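Local coordinates for protein beta-catenin homolog sys-1 (Caenorhabditis elegans, PDB 3C2G) that acts as a beta-catenin in Wnt asymmetry signalling, binding the TCF factor POP-1 directly and activating or repressing its target genes, at residues A75-R86 with H132-I143. Residues are numbered along the deposited sequence; the frame is centred on the assembly and turned at random.
Sequences AQLWYNLLDILR and HMKHCANQVFQI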
loop_
_atom_site.group_PDB
_atom_site.type_symbol
_atom_site.label_atom_id
_atom_site.label_comp_id
_atom_site.label_asym_id
_atom_site.label_seq_id
_atom_site.Cartn_x
_atom_site.Cartn_y
_atom_site.Cartn_z
ATOM N N ALA A 75 26.131 -30.526 -19.002
ATOM C CA ALA A 75 24.974 -29.743 -19.458
ATOM C C ALA A 75 23.951 -30.618 -20.157
ATOM O O ALA A 75 22.742 -30.421 -20.007
ATOM C CB ALA A 75 25.401 -28.612 -20.367
ATOM N N GLN A 76 24.436 -31.594 -20.916
ATOM C CA GLN A 76 23.540 -32.470 -21.655
ATOM C C GLN A 76 22.816 -33.471 -20.745
ATOM O O GLN A 76 21.608 -33.686 -20.879
ATOM C CB GLN A 76 24.284 -33.171 -22.793
ATOM C CG GLN A 76 23.353 -33.596 -23.914
ATOM C CD GLN A 76 24.061 -34.295 -25.048
ATOM O OE1 GLN A 76 25.231 -34.016 -25.350
ATOM N NE2 GLN A 76 23.356 -35.218 -25.688
ATOM N N LEU A 77 23.553 -34.060 -19.814
ATOM C CA LEU A 77 22.971 -34.978 -18.842
ATOM C C LEU A 77 21.931 -34.253 -18.004
ATOM O O LEU A 77 20.760 -34.649 -17.987
ATOM C CB LEU A 77 24.064 -35.592 -17.953
ATOM C CG LEU A 77 23.648 -36.475 -16.774
ATOM C CD1 LEU A 77 23.004 -37.766 -17.235
ATOM C CD2 LEU A 77 24.853 -36.769 -15.911
ATOM N N TRP A 78 22.364 -33.171 -17.348
ATOM C CA TRP A 78 21.492 -32.365 -16.479
ATOM C C TRP A 78 20.289 -31.756 -17.203
ATOM O O TRP A 78 19.191 -31.694 -16.642
ATOM C CB TRP A 78 22.289 -31.284 -15.747
ATOM C CG TRP A 78 23.429 -31.835 -14.907
ATOM C CD1 TRP A 78 23.600 -33.137 -14.488
ATOM C CD2 TRP A 78 24.529 -31.098 -14.359
ATOM N NE1 TRP A 78 24.743 -33.246 -13.726
ATOM C CE2 TRP A 78 25.327 -32.012 -13.624
ATOM C CE3 TRP A 78 24.917 -29.756 -14.413
ATOM C CZ2 TRP A 78 26.494 -31.628 -12.966
ATOM C CZ3 TRP A 78 26.084 -29.367 -13.754
ATOM C CH2 TRP A 78 26.857 -30.303 -13.035
ATOM N N TYR A 79 20.467 -31.339 -18.454
ATOM C CA TYR A 79 19.335 -30.795 -19.183
ATOM C C TYR A 79 18.214 -31.817 -19.256
ATOM O O TYR A 79 17.041 -31.459 -19.142
ATOM C CB TYR A 79 19.715 -30.320 -20.582
ATOM C CG TYR A 79 18.548 -29.701 -21.320
ATOM C CD1 TYR A 79 18.246 -28.345 -21.171
ATOM C CD2 TYR A 79 17.727 -30.475 -22.148
ATOM C CE1 TYR A 79 17.159 -27.771 -21.834
ATOM C CE2 TYR A 79 16.635 -29.905 -22.820
ATOM C CZ TYR A 79 16.365 -28.552 -22.657
ATOM O OH TYR A 79 15.301 -27.973 -23.322
ATOM N N ASN A 80 18.581 -33.086 -19.451
ATOM C CA ASN A 80 17.604 -34.175 -19.534
ATOM C C ASN A 80 16.911 -34.432 -18.204
ATOM O O ASN A 80 15.680 -34.487 -18.135
ATOM C CB ASN A 80 18.273 -35.458 -20.035
ATOM C CG ASN A 80 18.451 -35.481 -21.543
ATOM O OD1 ASN A 80 17.729 -36.182 -22.237
ATOM N ND2 ASN A 80 19.407 -34.714 -22.053
ATOM N N LEU A 81 17.710 -34.583 -17.148
ATOM C CA LEU A 81 17.192 -34.805 -15.803
ATOM C C LEU A 81 16.363 -33.617 -15.289
ATOM O O LEU A 81 15.307 -33.802 -14.671
ATOM C CB LEU A 81 18.334 -35.118 -14.838
ATOM C CG LEU A 81 19.282 -36.270 -15.198
ATOM C CD1 LEU A 81 20.450 -36.300 -14.247
ATOM C CD2 LEU A 81 18.583 -37.625 -15.207
ATOM N N LEU A 82 16.824 -32.397 -15.561
ATOM C CA LEU A 82 16.090 -31.217 -15.112
ATOM C C LEU A 82 14.792 -31.071 -15.869
ATOM O O LEU A 82 13.809 -30.581 -15.321
ATOM C CB LEU A 82 16.940 -29.954 -15.209
ATOM C CG LEU A 82 18.166 -29.967 -14.287
ATOM C CD1 LEU A 82 19.121 -28.814 -14.600
ATOM C CD2 LEU A 82 17.748 -29.975 -12.819
ATOM N N ASP A 83 14.776 -31.533 -17.116
ATOM C CA ASP A 83 13.550 -31.501 -17.910
ATOM C C ASP A 83 12.523 -32.499 -17.398
ATOM O O ASP A 83 11.327 -32.228 -17.431
ATOM C CB ASP A 83 13.817 -31.745 -19.390
ATOM C CG ASP A 83 12.582 -31.493 -20.239
ATOM O OD1 ASP A 83 12.156 -30.320 -20.359
ATOM O OD2 ASP A 83 12.013 -32.474 -20.759
ATOM N N ILE A 84 12.993 -33.650 -16.918
ATOM C CA ILE A 84 12.111 -34.600 -16.259
ATOM C C ILE A 84 11.558 -33.921 -15.011
ATOM O O ILE A 84 10.344 -33.859 -14.809
ATOM C CB ILE A 84 12.855 -35.916 -15.882
ATOM C CG1 ILE A 84 13.120 -36.771 -17.129
ATOM C CG2 ILE A 84 12.059 -36.715 -14.856
ATOM C CD1 ILE A 84 14.279 -37.769 -16.967
ATOM N N LEU A 85 12.451 -33.386 -14.189
ATOM C CA LEU A 85 12.041 -32.713 -12.961
ATOM C C LEU A 85 11.012 -31.614 -13.217
ATOM O O LEU A 85 10.013 -31.528 -12.508
ATOM C CB LEU A 85 13.256 -32.157 -12.217
ATOM C CG LEU A 85 13.010 -31.392 -10.915
ATOM C CD1 LEU A 85 12.202 -32.194 -9.872
ATOM C CD2 LEU A 85 14.349 -30.969 -10.349
ATOM N N ARG A 86 11.258 -30.792 -14.237
ATOM C CA ARG A 86 10.331 -29.735 -14.603
ATOM C C ARG A 86 8.954 -30.305 -14.888
ATOM O O ARG A 86 7.948 -29.784 -14.414
ATOM C CB ARG A 86 10.841 -28.950 -15.812
ATOM C CG ARG A 86 9.925 -27.800 -16.242
ATOM C CD ARG A 86 10.535 -26.937 -17.343
ATOM N NE ARG A 86 10.686 -27.698 -18.575
ATOM C CZ ARG A 86 9.727 -27.867 -19.479
ATOM N NH1 ARG A 86 8.530 -27.316 -19.290
ATOM N NH2 ARG A 86 9.964 -28.597 -20.566
ATOM N N HIS A 132 26.563 -23.732 -22.775
ATOM C CA HIS A 132 25.787 -24.945 -22.517
ATOM C C HIS A 132 24.960 -24.842 -21.252
ATOM O O HIS A 132 23.770 -25.143 -21.256
ATOM C CB HIS A 132 26.696 -26.170 -22.480
ATOM C CG HIS A 132 27.576 -26.287 -23.677
ATOM N ND1 HIS A 132 28.922 -25.985 -23.641
ATOM C CD2 HIS A 132 27.299 -26.634 -24.955
ATOM C CE1 HIS A 132 29.440 -26.161 -24.844
ATOM N NE2 HIS A 132 28.476 -26.557 -25.658
HETATM N N MSE A 133 25.597 -24.394 -20.179
HETATM C CA MSE A 133 24.959 -24.342 -18.869
HETATM C C MSE A 133 23.797 -23.347 -18.709
HETATM O O MSE A 133 22.915 -23.572 -17.881
HETATM C CB MSE A 133 26.015 -24.126 -17.793
HETATM C CG MSE A 133 26.799 -25.391 -17.481
HETATM SE SE MSE A 133 25.658 -26.799 -16.726
HETATM C CE MSE A 133 25.217 -25.888 -15.053
ATOM N N LYS A 134 23.775 -22.282 -19.509
ATOM C CA LYS A 134 22.692 -21.289 -19.437
ATOM C C LYS A 134 21.308 -21.925 -19.630
ATOM O O LYS A 134 20.323 -21.474 -19.054
ATOM C CB LYS A 134 22.919 -20.111 -20.414
ATOM C CG LYS A 134 22.543 -20.375 -21.890
ATOM C CD LYS A 134 22.782 -19.165 -22.800
ATOM C CE LYS A 134 24.278 -18.892 -22.988
ATOM N NZ LYS A 134 24.586 -17.926 -24.090
ATOM N N HIS A 135 21.250 -22.991 -20.419
ATOM C CA HIS A 135 19.996 -23.700 -20.649
ATOM C C HIS A 135 19.538 -24.526 -19.450
ATOM O O HIS A 135 18.342 -24.679 -19.229
ATOM C CB HIS A 135 20.089 -24.552 -21.909
ATOM C CG HIS A 135 20.524 -23.776 -23.109
ATOM N ND1 HIS A 135 19.723 -22.826 -23.707
ATOM C CD2 HIS A 135 21.688 -23.780 -23.801
ATOM C CE1 HIS A 135 20.371 -22.290 -24.726
ATOM N NE2 HIS A 135 21.565 -22.853 -24.807
ATOM N N CYS A 136 20.489 -25.030 -18.667
ATOM C CA CYS A 136 20.177 -25.687 -17.398
ATOM C C CYS A 136 19.636 -24.698 -16.381
ATOM O O CYS A 136 18.624 -24.963 -15.727
ATOM C CB CYS A 136 21.401 -26.426 -16.842
ATOM S SG CYS A 136 21.796 -27.910 -17.802
ATOM N N ALA A 137 20.313 -23.558 -16.266
ATOM C CA ALA A 137 19.856 -22.441 -15.442
ATOM C C ALA A 137 18.405 -22.076 -15.735
ATOM O O ALA A 137 17.580 -21.980 -14.818
ATOM C CB ALA A 137 20.751 -21.237 -15.664
ATOM N N ASN A 138 18.088 -21.892 -17.013
ATOM C CA ASN A 138 16.758 -21.432 -17.395
ATOM C C ASN A 138 15.696 -22.431 -16.995
ATOM O O ASN A 138 14.575 -22.072 -16.656
ATOM C CB ASN A 138 16.676 -21.137 -18.896
ATOM C CG ASN A 138 15.276 -20.722 -19.330
ATOM O OD1 ASN A 138 14.624 -21.416 -20.128
ATOM N ND2 ASN A 138 14.785 -19.596 -18.776
ATOM N N GLN A 139 16.077 -23.696 -17.013
ATOM C CA GLN A 139 15.184 -24.770 -16.643
ATOM C C GLN A 139 14.936 -24.841 -15.137
ATOM O O GLN A 139 13.824 -25.118 -14.702
ATOM C CB GLN A 139 15.757 -26.083 -17.144
ATOM C CG GLN A 139 14.687 -27.057 -17.511
ATOM C CD GLN A 139 15.099 -27.949 -18.631
ATOM O OE1 GLN A 139 16.218 -28.495 -18.640
ATOM N NE2 GLN A 139 14.194 -28.127 -19.593
ATOM N N VAL A 140 15.970 -24.587 -14.345
ATOM C CA VAL A 140 15.814 -24.544 -12.902
ATOM C C VAL A 140 14.933 -23.358 -12.443
ATOM O O VAL A 140 14.130 -23.503 -11.515
ATOM C CB VAL A 140 17.179 -24.536 -12.206
ATOM C CG1 VAL A 140 17.026 -24.300 -10.705
ATOM C CG2 VAL A 140 17.915 -25.860 -12.476
ATOM N N PHE A 141 15.065 -22.206 -13.109
ATOM C CA PHE A 141 14.154 -21.076 -12.857
ATOM C C PHE A 141 12.706 -21.433 -13.153
ATOM O O PHE A 141 11.819 -21.018 -12.422
ATOM C CB PHE A 141 14.560 -19.805 -13.626
ATOM C CG PHE A 141 15.736 -19.085 -13.025
ATOM C CD1 PHE A 141 15.675 -18.584 -11.728
ATOM C CD2 PHE A 141 16.897 -18.903 -13.752
ATOM C CE1 PHE A 141 16.751 -17.916 -11.170
ATOM C CE2 PHE A 141 17.974 -18.251 -13.205
ATOM C CZ PHE A 141 17.904 -17.750 -11.904
ATOM N N GLN A 142 12.464 -22.206 -14.210
ATOM C CA GLN A 142 11.099 -22.680 -14.490
ATOM C C GLN A 142 10.557 -23.659 -13.432
ATOM O O GLN A 142 9.352 -23.698 -13.177
ATOM C CB GLN A 142 11.024 -23.327 -15.863
ATOM C CG GLN A 142 10.847 -22.355 -17.012
ATOM C CD GLN A 142 11.142 -23.015 -18.340
ATOM O OE1 GLN A 142 10.249 -23.588 -18.976
ATOM N NE2 GLN A 142 12.408 -22.973 -18.755
ATOM N N ILE A 143 11.448 -24.446 -12.830
ATOM C CA ILE A 143 11.070 -25.417 -11.810
ATOM C C ILE A 143 10.636 -24.694 -10.528
ATOM O O ILE A 143 9.611 -25.035 -9.938
ATOM C CB ILE A 143 12.235 -26.416 -11.540
ATOM C CG1 ILE A 143 12.343 -27.434 -12.685
ATOM C CG2 ILE A 143 12.083 -27.107 -10.194
ATOM C CD1 ILE A 143 13.738 -28.073 -12.815
#
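C136 and Q139 enter the neighbouring helix as knobs into holes. The compact thiol of C136 fits among A75, W78, Y79 and L82, its SG 4.0 Å from W78 CB. Apolar packing continues toward the C-terminal ends: L82 CD1 rests on V140 CG2 at 3.8 Å, and I143 reaches the helix with CD1, which meets L85 CD2 at 3.9 Å. Selenomethionine M133, bent at chi2 and chi3, curls its SE and methyl to the six-membered ring of W78, a Met-aromatic contact with CE at the ring edge; the indole NE1 bonds G61 O. Segments 75-86 and 134-143 run nearly parallel, their axes approaching to 9.4 Å at 16°, as helices stacked side by side along an armadillo superhelix do, and L85 and V140 also touch helix 115-122. The buried polar part centres on Q139, whose OE1 lies 3.2 Å from Y79 CD1. With CG anti to the backbone N (chi1 -178°), the ring crosses the amide at about a right angle, OE1 over one face. Replacing Y79 with an alanine would probably uncover the Q139 amide and leave it freer to turn. Nearby, D83 OD1 accepts a hydrogen bond from R86 NH2 (2.8 Å), part of a salt bridge, while OD2 pairs with R87 and R31; R86's guanidinium lies nearly parallel to the Q139 amide (5°).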